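Local coordinates for protein aminotransferase class-III (PDB 5GHG) that probably transfers amino groups between amines and carbonyl compounds as an omega-transaminase, its pyridoxal phosphate cofactor held here in the aminated, pyridoxamine form, at residues 185-190 with 382-387; 368-373 with 448-453; 396-401 with 419-424. The protein carries 1 engineered substitution. All blocks are in the same frame, centred on the assembly; numbering follows the deposited sequence.

Interaction 1: 185-190 with 382-387; sequences HFYREG and GVELVT
The short helix 186-189 stands beside strand 380-385 at side-chain distance, the CA atoms of Tyr187 and Glu384 lying 9.9 Å apart. In this fold-type I aminotransferase the helix follows strand 178-181, the edge of one sheet, whereas strand 380-385 belongs to another, so the contact joins the second sheet to the helix after the edge strand of the first. Glu384 carries it: CG is anti to the backbone N (chi1 -175°), and the extended chain delivers a buried carboxylate among three side chains. Arg188, bent at chi2, makes a side-on salt bridge in which NE and NH2 both grip Glu384 OE2, at 2.8 and 2.9 Å. OE2 lies in the guanidinium plane but is approached from above the carboxylate plane, and both bonds are bent (145° and 136°). Glu384 OE1 is salt-bridged to Arg375, so two arginines share this charge and would be expected to keep it ionised. The edge of the His185 ring meets OE1 through CE1, while Arg149 holds its ND1 and Glu373 its NE2. The Tyr187 ring, steeply tilted against the carboxylate, brings CE2 to 3.8 Å from Glu384 CD. At the ring's tip, Tyr187 OH rests 3.7 Å from Val386 CG1.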
loop_
_atom_site.group_PDB
_atom_site.type_symbol
_atom_site.label_atom_id
_atom_site.label_comp_id
_atom_site.label_asym_id
_atom_site.label_seq_id
_atom_site.Cartn_x
_atom_site.Cartn_y
_atom_site.Cartn_z
ATOM N N HIS B 185 10.471 -14.838 23.015
ATOM C CA HIS B 185 9.448 -14.716 24.058
ATOM C C HIS B 185 9.759 -15.704 25.179
ATOM O O HIS B 185 9.407 -16.880 25.093
ATOM C CB HIS B 185 8.044 -14.966 23.513
ATOM C CG HIS B 185 6.960 -14.630 24.503
ATOM N ND1 HIS B 185 5.654 -15.012 24.332
ATOM C CD2 HIS B 185 7.003 -13.957 25.677
ATOM C CE1 HIS B 185 4.932 -14.577 25.346
ATOM N NE2 HIS B 185 5.725 -13.934 26.176
ATOM N N PHE B 186 10.404 -15.213 26.235
ATOM C CA PHE B 186 10.917 -16.095 27.283
ATOM C C PHE B 186 9.789 -16.891 27.946
ATOM O O PHE B 186 9.918 -18.100 28.180
ATOM C CB PHE B 186 11.693 -15.265 28.302
ATOM C CG PHE B 186 12.280 -16.064 29.428
ATOM C CD1 PHE B 186 13.134 -17.122 29.179
ATOM C CD2 PHE B 186 12.001 -15.719 30.748
ATOM C CE1 PHE B 186 13.693 -17.854 30.225
ATOM C CE2 PHE B 186 12.562 -16.446 31.808
ATOM C CZ PHE B 186 13.407 -17.520 31.533
ATOM N N TYR B 187 8.669 -16.233 28.232
ATOM C CA TYR B 187 7.545 -16.902 28.885
ATOM C C TYR B 187 7.040 -18.098 28.088
ATOM O O TYR B 187 6.610 -19.100 28.668
ATOM C CB TYR B 187 6.414 -15.879 29.103
ATOM C CG TYR B 187 5.146 -16.445 29.719
ATOM C CD1 TYR B 187 5.118 -16.841 31.051
ATOM C CD2 TYR B 187 3.971 -16.531 28.983
ATOM C CE1 TYR B 187 3.947 -17.342 31.628
ATOM C CE2 TYR B 187 2.802 -17.027 29.550
ATOM C CZ TYR B 187 2.795 -17.429 30.869
ATOM O OH TYR B 187 1.649 -17.924 31.439
ATOM N N ARG B 188 7.038 -17.998 26.765
ATOM C CA ARG B 188 6.520 -19.080 25.927
ATOM C C ARG B 188 7.595 -19.997 25.350
ATOM O O ARG B 188 7.270 -21.072 24.858
ATOM C CB ARG B 188 5.687 -18.499 24.772
ATOM C CG ARG B 188 4.280 -18.029 25.194
ATOM C CD ARG B 188 3.399 -19.220 25.530
ATOM N NE ARG B 188 2.180 -18.841 26.236
ATOM C CZ ARG B 188 1.365 -19.716 26.840
ATOM N NH1 ARG B 188 1.654 -21.007 26.808
ATOM N NH2 ARG B 188 0.284 -19.302 27.482
ATOM N N GLU B 189 8.863 -19.580 25.358
ATOM C CA GLU B 189 9.903 -20.348 24.677
ATOM C C GLU B 189 11.008 -20.827 25.590
ATOM O O GLU B 189 11.754 -21.725 25.195
ATOM C CB GLU B 189 10.530 -19.520 23.539
ATOM C CG GLU B 189 9.561 -19.160 22.420
ATOM C CD GLU B 189 9.241 -20.340 21.542
ATOM O OE1 GLU B 189 8.233 -20.275 20.808
ATOM O OE2 GLU B 189 10.011 -21.330 21.581
ATOM N N GLY B 190 11.156 -20.244 26.774
ATOM C CA GLY B 190 12.236 -20.648 27.660
ATOM C C GLY B 190 12.038 -22.079 28.120
ATOM O O GLY B 190 10.920 -22.529 28.339
ATOM N N GLY B 382 1.477 -5.886 27.154
ATOM C CA GLY B 382 0.585 -7.001 26.917
ATOM C C GLY B 382 0.335 -7.751 28.202
ATOM O O GLY B 382 1.229 -7.887 29.036
ATOM N N VAL B 383 -0.891 -8.216 28.362
ATOM C CA VAL B 383 -1.310 -9.000 29.522
ATOM C C VAL B 383 -1.800 -10.332 28.997
ATOM O O VAL B 383 -2.860 -10.403 28.363
ATOM C CB VAL B 383 -2.397 -8.272 30.350
ATOM C CG1 VAL B 383 -2.841 -9.120 31.523
ATOM C CG2 VAL B 383 -1.886 -6.928 30.849
ATOM N N GLU B 384 -1.020 -11.388 29.210
ATOM C CA GLU B 384 -1.369 -12.701 28.677
ATOM C C GLU B 384 -2.169 -13.481 29.704
ATOM O O GLU B 384 -1.734 -13.645 30.851
ATOM C CB GLU B 384 -0.131 -13.495 28.253
ATOM C CG GLU B 384 -0.492 -14.809 27.578
ATOM C CD GLU B 384 0.646 -15.436 26.786
ATOM O OE1 GLU B 384 1.659 -14.752 26.562
ATOM O OE2 GLU B 384 0.521 -16.622 26.392
ATOM N N LEU B 385 -3.333 -13.963 29.286
ATOM C CA LEU B 385 -4.292 -14.608 30.168
ATOM C C LEU B 385 -4.198 -16.123 30.075
ATOM O O LEU B 385 -3.979 -16.681 28.987
ATOM C CB LEU B 385 -5.716 -14.155 29.821
ATOM C CG LEU B 385 -5.949 -12.649 29.833
ATOM C CD1 LEU B 385 -7.388 -12.326 29.481
ATOM C CD2 LEU B 385 -5.565 -12.037 31.186
ATOM N N VAL B 386 -4.397 -16.783 31.210
ATOM C CA VAL B 386 -4.394 -18.244 31.315
ATOM C C VAL B 386 -5.405 -18.619 32.396
ATOM O O VAL B 386 -5.762 -17.802 33.236
ATOM C CB VAL B 386 -2.989 -18.791 31.691
ATOM C CG1 VAL B 386 -1.962 -18.441 30.627
ATOM C CG2 VAL B 386 -2.546 -18.230 33.018
ATOM N N THR B 387 -5.859 -19.872 32.377
ATOM C CA THR B 387 -6.611 -20.397 33.520
ATOM C C THR B 387 -5.812 -21.354 34.388
ATOM O O THR B 387 -6.207 -21.612 35.524
ATOM C CB THR B 387 -7.901 -21.100 33.069
ATOM O OG1 THR B 387 -7.605 -22.077 32.067
ATOM C CG2 THR B 387 -8.879 -20.087 32.505
#

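Interaction 2: 368-373 with 448-453; sequences HPLVGE and NDVQAS
The imidazole of His368 is held by both of its nitrogens, and its orientation sets this contact between a type I turn, His368 to Val371, and the last turns of the C-terminal helix 433-455. CG is anti to the backbone N, which lays the ring alongside the turn with its NE2 edge toward the helix. His368 NE2 donates to Asn448 OD1 at 2.8 Å, with the oxygen close to the ring plane. Ring and side-chain amide are turned 27° apart, and the donor sits above the carbonyl plane rather than on a lone pair. At the second nitrogen, His368 ND1 accepts the backbone N-H of Leu370 at 3.1 Å, a nearly straight bond (166°). Together the two bonds fix the rotation of the ring and place its proton on NE2. Pro369 adds a lid: its CD lies 3.2 Å above the plane of the His368 ring, offset toward the rim. Gln451 crosses Pro369 and Leu370 obliquely. Bent at chi2 (68°), it folds its amide against the turn, with Gln451 OE1 3.5 Å from Leu370 CD2 and Gln451 CD 4.1 Å from Pro369 CG. The other branch of Leu370 enters the helix surface, where CD1 meets Val450 CG1 at 3.8 Å and also packs against the backbone N and CB of Gln451. Polar contact at Asn448 thus gives way to apolar packing at Val450. The turn leads into strand 371-377, an edge strand of the sheet that holds 380-385, where Gly372 and Glu373 both face Glu384 in a classic beta bulge. Leu370 is already backbone-bonded to Val386 and touches Leu454 one helical turn beyond Val450, while Val450 also packs on Leu401 and Ala405, so that one face of helix 433-455 packs on both the turn and helix 400-411.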
loop_
_atom_site.group_PDB
_atom_site.type_symbol
_atom_site.label_atom_id
_atom_site.label_comp_id
_atom_site.label_asym_id
_atom_site.label_seq_id
_atom_site.Cartn_x
_atom_site.Cartn_y
_atom_site.Cartn_z
ATOM N N HIS B 368 -3.111 -11.842 39.785
ATOM C CA HIS B 368 -4.484 -12.224 39.488
ATOM C C HIS B 368 -4.527 -13.663 38.981
ATOM O O HIS B 368 -3.658 -14.080 38.207
ATOM C CB HIS B 368 -5.104 -11.282 38.441
ATOM C CG HIS B 368 -6.592 -11.395 38.343
ATOM N ND1 HIS B 368 -7.215 -12.401 37.641
ATOM C CD2 HIS B 368 -7.586 -10.651 38.899
ATOM C CE1 HIS B 368 -8.526 -12.266 37.741
ATOM N NE2 HIS B 368 -8.776 -11.210 38.502
ATOM N N PRO B 369 -5.549 -14.443 39.356
ATOM C CA PRO B 369 -5.579 -15.853 38.934
ATOM C C PRO B 369 -5.640 -16.061 37.427
ATOM O O PRO B 369 -5.292 -17.146 36.957
ATOM C CB PRO B 369 -6.843 -16.402 39.616
ATOM C CG PRO B 369 -7.631 -15.202 40.014
ATOM C CD PRO B 369 -6.631 -14.120 40.293
ATOM N N LEU B 370 -6.055 -15.058 36.655
ATOM C CA LEU B 370 -6.152 -15.190 35.206
ATOM C C LEU B 370 -4.945 -14.649 34.451
ATOM O O LEU B 370 -4.921 -14.713 33.222
ATOM C CB LEU B 370 -7.408 -14.478 34.704
ATOM C CG LEU B 370 -8.734 -15.154 35.020
ATOM C CD1 LEU B 370 -9.872 -14.333 34.428
ATOM C CD2 LEU B 370 -8.752 -16.563 34.463
ATOM N N VAL B 371 -3.954 -14.100 35.141
ATOM C CA VAL B 371 -2.866 -13.389 34.471
ATOM C C VAL B 371 -1.634 -14.313 34.460
ATOM O O VAL B 371 -1.078 -14.629 35.512
ATOM C CB VAL B 371 -2.579 -12.059 35.129
ATOM C CG1 VAL B 371 -1.276 -11.454 34.573
ATOM C CG2 VAL B 371 -3.745 -11.082 34.896
ATOM N N GLY B 372 -1.215 -14.738 33.270
ATOM C CA GLY B 372 -0.023 -15.549 33.149
ATOM C C GLY B 372 1.239 -14.713 33.123
ATOM O O GLY B 372 2.244 -15.077 33.737
ATOM N N GLU B 373 1.202 -13.589 32.405
ATOM C CA GLU B 373 2.361 -12.691 32.320
ATOM C C GLU B 373 1.902 -11.286 32.023
ATOM O O GLU B 373 0.993 -11.071 31.210
ATOM C CB GLU B 373 3.321 -13.136 31.192
ATOM C CG GLU B 373 4.522 -12.202 31.026
ATOM C CD GLU B 373 5.491 -12.647 29.932
ATOM O OE1 GLU B 373 5.034 -12.971 28.811
ATOM O OE2 GLU B 373 6.703 -12.689 30.187
ATOM N N ASN B 448 -11.769 -9.778 37.040
ATOM C CA ASN B 448 -12.625 -10.307 38.109
ATOM C C ASN B 448 -13.952 -10.829 37.558
ATOM O O ASN B 448 -14.414 -11.904 37.948
ATOM C CB ASN B 448 -12.848 -9.242 39.172
ATOM C CG ASN B 448 -11.596 -8.973 39.971
ATOM O OD1 ASN B 448 -10.687 -9.809 40.003
ATOM N ND2 ASN B 448 -11.513 -7.820 40.592
ATOM N N ASP B 449 -14.581 -10.076 36.646
ATOM C CA ASP B 449 -15.823 -10.530 36.022
ATOM C C ASP B 449 -15.620 -11.855 35.291
ATOM O O ASP B 449 -16.439 -12.775 35.414
ATOM C CB ASP B 449 -16.349 -9.494 35.037
ATOM C CG ASP B 449 -17.047 -8.330 35.723
ATOM O OD1 ASP B 449 -17.248 -8.405 36.955
ATOM O OD2 ASP B 449 -17.397 -7.340 35.003
ATOM N N VAL B 450 -14.564 -11.952 34.486
ATOM C CA VAL B 450 -14.327 -13.155 33.715
ATOM C C VAL B 450 -14.060 -14.337 34.653
ATOM O O VAL B 450 -14.564 -15.444 34.444
ATOM C CB VAL B 450 -13.159 -12.949 32.728
ATOM C CG1 VAL B 450 -12.820 -14.258 32.057
ATOM C CG2 VAL B 450 -13.536 -11.896 31.671
ATOM N N GLN B 451 -13.255 -14.110 35.687
ATOM C CA GLN B 451 -12.976 -15.169 36.653
ATOM C C GLN B 451 -14.265 -15.665 37.314
ATOM O O GLN B 451 -14.497 -16.871 37.424
ATOM C CB GLN B 451 -11.985 -14.667 37.693
ATOM C CG GLN B 451 -11.754 -15.608 38.869
ATOM C CD GLN B 451 -11.031 -16.887 38.473
ATOM O OE1 GLN B 451 -10.651 -17.074 37.313
ATOM N NE2 GLN B 451 -10.827 -17.774 39.443
ATOM N N ALA B 452 -15.127 -14.737 37.728
ATOM C CA ALA B 452 -16.406 -15.129 38.319
ATOM C C ALA B 452 -17.232 -15.945 37.338
ATOM O O ALA B 452 -17.844 -16.954 37.708
ATOM C CB ALA B 452 -17.173 -13.896 38.775
ATOM N N SER B 453 -17.265 -15.522 36.078
ATOM C CA SER B 453 -18.049 -16.220 35.072
ATOM C C SER B 453 -17.516 -17.634 34.839
ATOM O O SER B 453 -18.293 -18.579 34.667
ATOM C CB SER B 453 -18.057 -15.415 33.773
ATOM O OG SER B 453 -18.383 -16.217 32.666
#

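Interaction 3: 396-401 with 419-424; sequences EPTGAL and MGDTLA
Hydrogen bonding centres on Asp421, whose carboxylate reaches the N terminus of helix 400-411 from the tip of the beta hairpin of strands 414-419 and 422-425. Its CG is anti to the carbonyl carbon, which sends the group toward the N-cap residue Gly399. Gly399 N donates to Asp421 OD1 at 2.8 Å, but weakly, the N-H...O angle being 123°, and the position of OD1 is less certain; the stronger partner of OD1 is the backbone N of Gly402. Water 2 accepts from Leu401 N at 2.9 Å and can donate to Asp421 OD2 (2.8 Å), and water 1 donates to both Gly399 O and Gly420 O, joining two carbonyls. Packing is close around the two glycines: Gly399 CA lies 3.8 Å from Gly420 C, and Thr398 CG2 3.7 Å from Asp421 OD2. Gly399, third residue of the type II turn Pro397 to Ala400, has phi 109°, where a side chain would jam against the preceding carbonyl; Gly420, also at positive phi, is second in the type II' turn Met419 to Thr422. An alanine in place of Asp421 would remove the acceptor for Gly399 and Gly402 and a possible acceptor for water 2, and would probably loosen the helix start from the hairpin. A carboxylate among the first N-H groups of a helix is likely to be stabilised as an anion and to offset the helix dipole.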
loop_
_atom_site.group_PDB
_atom_site.type_symbol
_atom_site.label_atom_id
_atom_site.label_comp_id
_atom_site.label_asym_id
_atom_site.label_seq_id
_atom_site.Cartn_x
_atom_site.Cartn_y
_atom_site.Cartn_z
ATOM N N GLU B 396 -10.200 -23.776 25.752
ATOM C CA GLU B 396 -10.154 -24.381 24.417
ATOM C C GLU B 396 -11.009 -23.587 23.433
ATOM O O GLU B 396 -12.187 -23.344 23.687
ATOM C CB GLU B 396 -10.635 -25.831 24.469
ATOM C CG GLU B 396 -10.451 -26.590 23.156
ATOM C CD GLU B 396 -8.993 -26.865 22.855
ATOM O OE1 GLU B 396 -8.321 -27.471 23.714
ATOM O OE2 GLU B 396 -8.514 -26.457 21.769
ATOM N N PRO B 397 -10.414 -23.146 22.312
ATOM C CA PRO B 397 -8.982 -23.201 22.020
ATOM C C PRO B 397 -8.265 -21.957 22.558
ATOM O O PRO B 397 -8.922 -21.034 23.067
ATOM C CB PRO B 397 -8.952 -23.212 20.496
ATOM C CG PRO B 397 -10.105 -22.326 20.131
ATOM C CD PRO B 397 -11.169 -22.587 21.175
ATOM N N THR B 398 -6.943 -21.931 22.441
ATOM C CA THR B 398 -6.189 -20.725 22.755
ATOM C C THR B 398 -6.740 -19.567 21.933
ATOM O O THR B 398 -6.982 -19.704 20.736
ATOM C CB THR B 398 -4.699 -20.944 22.475
ATOM O OG1 THR B 398 -4.183 -21.843 23.462
ATOM C CG2 THR B 398 -3.935 -19.623 22.568
ATOM N N GLY B 399 -6.982 -18.434 22.593
ATOM C CA GLY B 399 -7.635 -17.295 21.986
ATOM C C GLY B 399 -9.041 -17.064 22.507
ATOM O O GLY B 399 -9.529 -15.929 22.465
ATOM N N ALA B 400 -9.698 -18.111 23.012
ATOM C CA ALA B 400 -11.045 -17.938 23.529
ATOM C C ALA B 400 -11.046 -17.048 24.782
ATOM O O ALA B 400 -11.936 -16.207 24.959
ATOM C CB ALA B 400 -11.678 -19.293 23.832
ATOM N N LEU B 401 -10.066 -17.235 25.667
ATOM C CA LEU B 401 -10.024 -16.440 26.880
ATOM C C LEU B 401 -9.751 -14.965 26.555
ATOM O O LEU B 401 -10.420 -14.069 27.093
ATOM C CB LEU B 401 -8.979 -17.002 27.843
ATOM C CG LEU B 401 -8.780 -16.411 29.226
ATOM C CD1 LEU B 401 -10.082 -16.436 30.023
ATOM C CD2 LEU B 401 -7.682 -17.200 29.962
ATOM N N MET B 419 -4.661 -10.463 21.047
ATOM C CA MET B 419 -3.726 -11.187 20.187
ATOM C C MET B 419 -3.634 -12.585 20.783
ATOM O O MET B 419 -2.851 -12.848 21.708
ATOM C CB MET B 419 -2.390 -10.460 20.142
ATOM C CG MET B 419 -2.590 -8.972 19.843
ATOM S SD MET B 419 -1.177 -7.927 20.217
ATOM C CE MET B 419 -0.699 -7.496 18.580
ATOM N N GLY B 420 -4.461 -13.495 20.276
ATOM C CA GLY B 420 -4.638 -14.747 20.970
ATOM C C GLY B 420 -5.200 -14.457 22.364
ATOM O O GLY B 420 -6.220 -13.785 22.510
ATOM N N ASP B 421 -4.537 -14.960 23.401
ATOM C CA ASP B 421 -4.976 -14.715 24.768
ATOM C C ASP B 421 -4.240 -13.556 25.430
ATOM O O ASP B 421 -4.328 -13.387 26.642
ATOM C CB ASP B 421 -4.846 -15.997 25.608
ATOM C CG ASP B 421 -5.892 -17.040 25.239
ATOM O OD1 ASP B 421 -6.947 -16.631 24.699
ATOM O OD2 ASP B 421 -5.680 -18.242 25.474
ATOM N N THR B 422 -3.540 -12.732 24.656
ATOM C CA THR B 422 -2.897 -11.536 25.168
ATOM C C THR B 422 -3.753 -10.318 24.854
ATOM O O THR B 422 -4.128 -10.102 23.699
ATOM C CB THR B 422 -1.488 -11.361 24.569
ATOM O OG1 THR B 422 -0.672 -12.487 24.923
ATOM C CG2 THR B 422 -0.824 -10.082 25.101
ATOM N N LEU B 423 -4.068 -9.539 25.875
ATOM C CA LEU B 423 -4.669 -8.215 25.697
ATOM C C LEU B 423 -3.564 -7.166 25.628
ATOM O O LEU B 423 -2.701 -7.116 26.504
ATOM C CB LEU B 423 -5.600 -7.877 26.861
ATOM C CG LEU B 423 -6.766 -8.828 27.104
ATOM C CD1 LEU B 423 -7.601 -8.316 28.268
ATOM C CD2 LEU B 423 -7.591 -8.973 25.850
ATOM N N ALA B 424 -3.601 -6.325 24.596
ATOM C CA ALA B 424 -2.559 -5.314 24.422
ATOM C C ALA B 424 -3.060 -3.943 24.842
ATOM O O ALA B 424 -4.251 -3.636 24.766
ATOM C CB ALA B 424 -2.074 -5.258 22.974
HETATM O O HOH W 1 -8.289 -13.972 20.883
HETATM O O HOH W 2 -8.187 -19.491 25.704
#

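How the interactions relate
From the N terminus, segment 185-190 follows strand 178-181, the edge of one sheet, and interaction 1 closes a long loop when strand 380-385 arrives. Before that, the chain passes through 368-373, which waits for 448-453 near the C terminus; interactions 1 and 2 therefore cross. Interaction 3 opens after interaction 1 has closed and is nested within the loop of interaction 2. Strands 371-377, 380-385 and 422-425 are successive neighbours in the other sheet, so backbone pairing links all three contacts. Interaction 1 ties this sheet to the helix just after strand 178-181, interaction 2 fastens its edge to helix 433-455, and interaction 3 joins its hairpin to helix 400-411.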